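Local coordinates for putative amino acid binding protein (Streptococcus mutans, PDB 4C0R) that probably captures glutathione, including its oxidised disulfide, as the extracellular solute-binding protein serving the cystine ABC importer TcyBC, at residues N84-N89 and V192-A197. Residues are numbered along the deposited sequence; the frame is centred on the assembly and turned at random.
Sequences NPTASN and VYFIFA
T86 turns OG1 into the crowded position between its backbone N and carbonyl carbon (chi1 66°), which leaves CG2 beside the N and directed at F194; V192 likewise holds CG2 in the crowded position, facing A87. The backbones are joined by a bond from T86 N to V192 O at 2.9 Å, nearly straight and almost along the C=O axis. T86 OG1 adds at most a weak, unsettled interaction with V192 O at 3.4 Å. One residue on, V192 N donates to A87 O over 2.9 Å, more bent (154°), with the donor lifted above the carbonyl plane. The antiparallel pair A87–V192 is therefore closed through T86 N instead of A87 N. Two consecutive residues facing V192, together with the T86 psi of -16°, are consistent with a classic beta bulge. It interrupts strand 81-96 beside strand 191-196 in one lobe of this family 3 solute-binding protein, and the V192 side chain lies about 5 Å from the bound glutathione disulfide. Within the pair, A87 CB meets V192 CG2 at 3.8 Å on a shared sheet face. P85 and Y193 run side by side in the same direction, P85 CB touching Y193 CE2 at 3.6 Å, while Y82 packs edge-to-face with the Y193 ring. The side chains of T86 and F194 cross roughly at right angles, T86 CG2 coming to 3.9 Å from F194 CE2; the T86 side chain also touches L211 of helix 201-216.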
loop_
_atom_site.group_PDB
_atom_site.type_symbol
_atom_site.label_atom_id
_atom_site.label_comp_id
_atom_site.label_asym_id
_atom_site.label_seq_id
_atom_site.Cartn_x
_atom_site.Cartn_y
_atom_site.Cartn_z
ATOM N N ASN A 84 -5.451 7.518 11.555
ATOM C CA ASN A 84 -6.367 8.093 10.607
ATOM C C ASN A 84 -5.760 7.888 9.221
ATOM O O ASN A 84 -4.547 7.662 9.060
ATOM C CB ASN A 84 -6.587 9.546 10.950
ATOM C CG ASN A 84 -7.394 9.688 12.250
ATOM O OD1 ASN A 84 -8.210 8.807 12.594
ATOM N ND2 ASN A 84 -7.134 10.743 12.970
ATOM N N PRO A 85 -6.619 7.875 8.215
ATOM C CA PRO A 85 -6.116 7.545 6.889
ATOM C C PRO A 85 -5.181 8.636 6.380
ATOM O O PRO A 85 -5.329 9.817 6.742
ATOM C CB PRO A 85 -7.397 7.477 6.023
ATOM C CG PRO A 85 -8.344 8.316 6.746
ATOM C CD PRO A 85 -8.060 8.181 8.221
ATOM N N THR A 86 -4.233 8.222 5.549
ATOM C CA THR A 86 -3.281 9.172 4.970
ATOM C C THR A 86 -3.420 9.386 3.460
ATOM O O THR A 86 -2.933 10.382 2.913
ATOM C CB THR A 86 -1.859 8.732 5.270
ATOM O OG1 THR A 86 -1.626 7.514 4.580
ATOM C CG2 THR A 86 -1.620 8.598 6.765
ATOM N N ALA A 87 -4.114 8.518 2.755
ATOM C CA ALA A 87 -4.287 8.657 1.320
ATOM C C ALA A 87 -5.423 7.763 0.892
ATOM O O ALA A 87 -5.800 6.838 1.612
ATOM C CB ALA A 87 -3.011 8.238 0.573
ATOM N N SER A 88 -5.976 8.062 -0.274
ATOM C CA SER A 88 -6.995 7.288 -0.937
ATOM C C SER A 88 -6.442 6.756 -2.243
ATOM O O SER A 88 -5.953 7.526 -3.087
ATOM C CB SER A 88 -8.260 8.140 -1.133
ATOM O OG SER A 88 -9.315 7.307 -1.609
ATOM N N ASN A 89 -6.527 5.450 -2.460
ATOM C CA ASN A 89 -5.787 4.796 -3.511
ATOM C C ASN A 89 -6.569 3.626 -4.077
ATOM O O ASN A 89 -6.454 2.474 -3.622
ATOM C CB ASN A 89 -4.487 4.316 -2.922
ATOM C CG ASN A 89 -3.452 3.936 -3.933
ATOM O OD1 ASN A 89 -3.666 4.051 -5.133
ATOM N ND2 ASN A 89 -2.290 3.514 -3.446
ATOM N N VAL A 192 -5.480 4.202 2.848
ATOM C CA VAL A 192 -4.324 3.515 3.388
ATOM C C VAL A 192 -3.877 4.264 4.647
ATOM O O VAL A 192 -4.282 5.447 4.869
ATOM C CB VAL A 192 -3.259 3.356 2.416
ATOM C CG1 VAL A 192 -3.700 2.341 1.277
ATOM C CG2 VAL A 192 -2.851 4.698 1.905
ATOM N N TYR A 193 -3.105 3.593 5.494
ATOM C CA TYR A 193 -2.947 4.002 6.888
ATOM C C TYR A 193 -1.603 3.608 7.430
ATOM O O TYR A 193 -0.995 2.676 6.870
ATOM C CB TYR A 193 -3.905 3.149 7.743
ATOM C CG TYR A 193 -5.365 3.283 7.421
ATOM C CD1 TYR A 193 -5.976 2.534 6.407
ATOM C CD2 TYR A 193 -6.129 4.169 8.132
ATOM C CE1 TYR A 193 -7.345 2.672 6.126
ATOM C CE2 TYR A 193 -7.479 4.347 7.841
ATOM C CZ TYR A 193 -8.090 3.582 6.878
ATOM O OH TYR A 193 -9.438 3.761 6.630
ATOM N N PHE A 194 -1.200 4.205 8.529
ATOM C CA PHE A 194 -0.176 3.625 9.392
ATOM C C PHE A 194 -0.853 2.629 10.305
ATOM O O PHE A 194 -2.000 2.836 10.716
ATOM C CB PHE A 194 0.473 4.677 10.270
ATOM C CG PHE A 194 1.293 5.687 9.499
ATOM C CD1 PHE A 194 2.482 5.312 8.890
ATOM C CD2 PHE A 194 0.872 7.006 9.384
ATOM C CE1 PHE A 194 3.242 6.239 8.191
ATOM C CE2 PHE A 194 1.656 7.941 8.684
ATOM C CZ PHE A 194 2.823 7.547 8.110
ATOM N N ILE A 195 -0.152 1.554 10.667
ATOM C CA ILE A 195 -0.624 0.677 11.698
ATOM C C ILE A 195 0.379 0.623 12.843
ATOM O O ILE A 195 1.533 0.994 12.690
ATOM C CB ILE A 195 -0.922 -0.744 11.186
ATOM C CG1 ILE A 195 0.318 -1.387 10.562
ATOM C CG2 ILE A 195 -2.103 -0.779 10.230
ATOM C CD1 ILE A 195 0.097 -2.876 10.183
ATOM N N PHE A 196 -0.101 0.189 14.013
ATOM C CA PHE A 196 0.760 0.191 15.186
ATOM C C PHE A 196 0.593 -1.097 15.973
ATOM O O PHE A 196 -0.473 -1.713 15.968
ATOM C CB PHE A 196 0.437 1.329 16.166
ATOM C CG PHE A 196 0.386 2.687 15.528
ATOM C CD1 PHE A 196 -0.745 3.114 14.871
ATOM C CD2 PHE A 196 1.459 3.527 15.613
ATOM C CE1 PHE A 196 -0.810 4.381 14.283
ATOM C CE2 PHE A 196 1.417 4.784 15.026
ATOM C CZ PHE A 196 0.265 5.213 14.360
ATOM N N ALA A 197 1.628 -1.415 16.726
ATOM C CA ALA A 197 1.540 -2.504 17.701
ATOM C C ALA A 197 0.424 -2.131 18.661
ATOM O O ALA A 197 0.150 -0.958 18.937
ATOM C CB ALA A 197 2.889 -2.684 18.400
#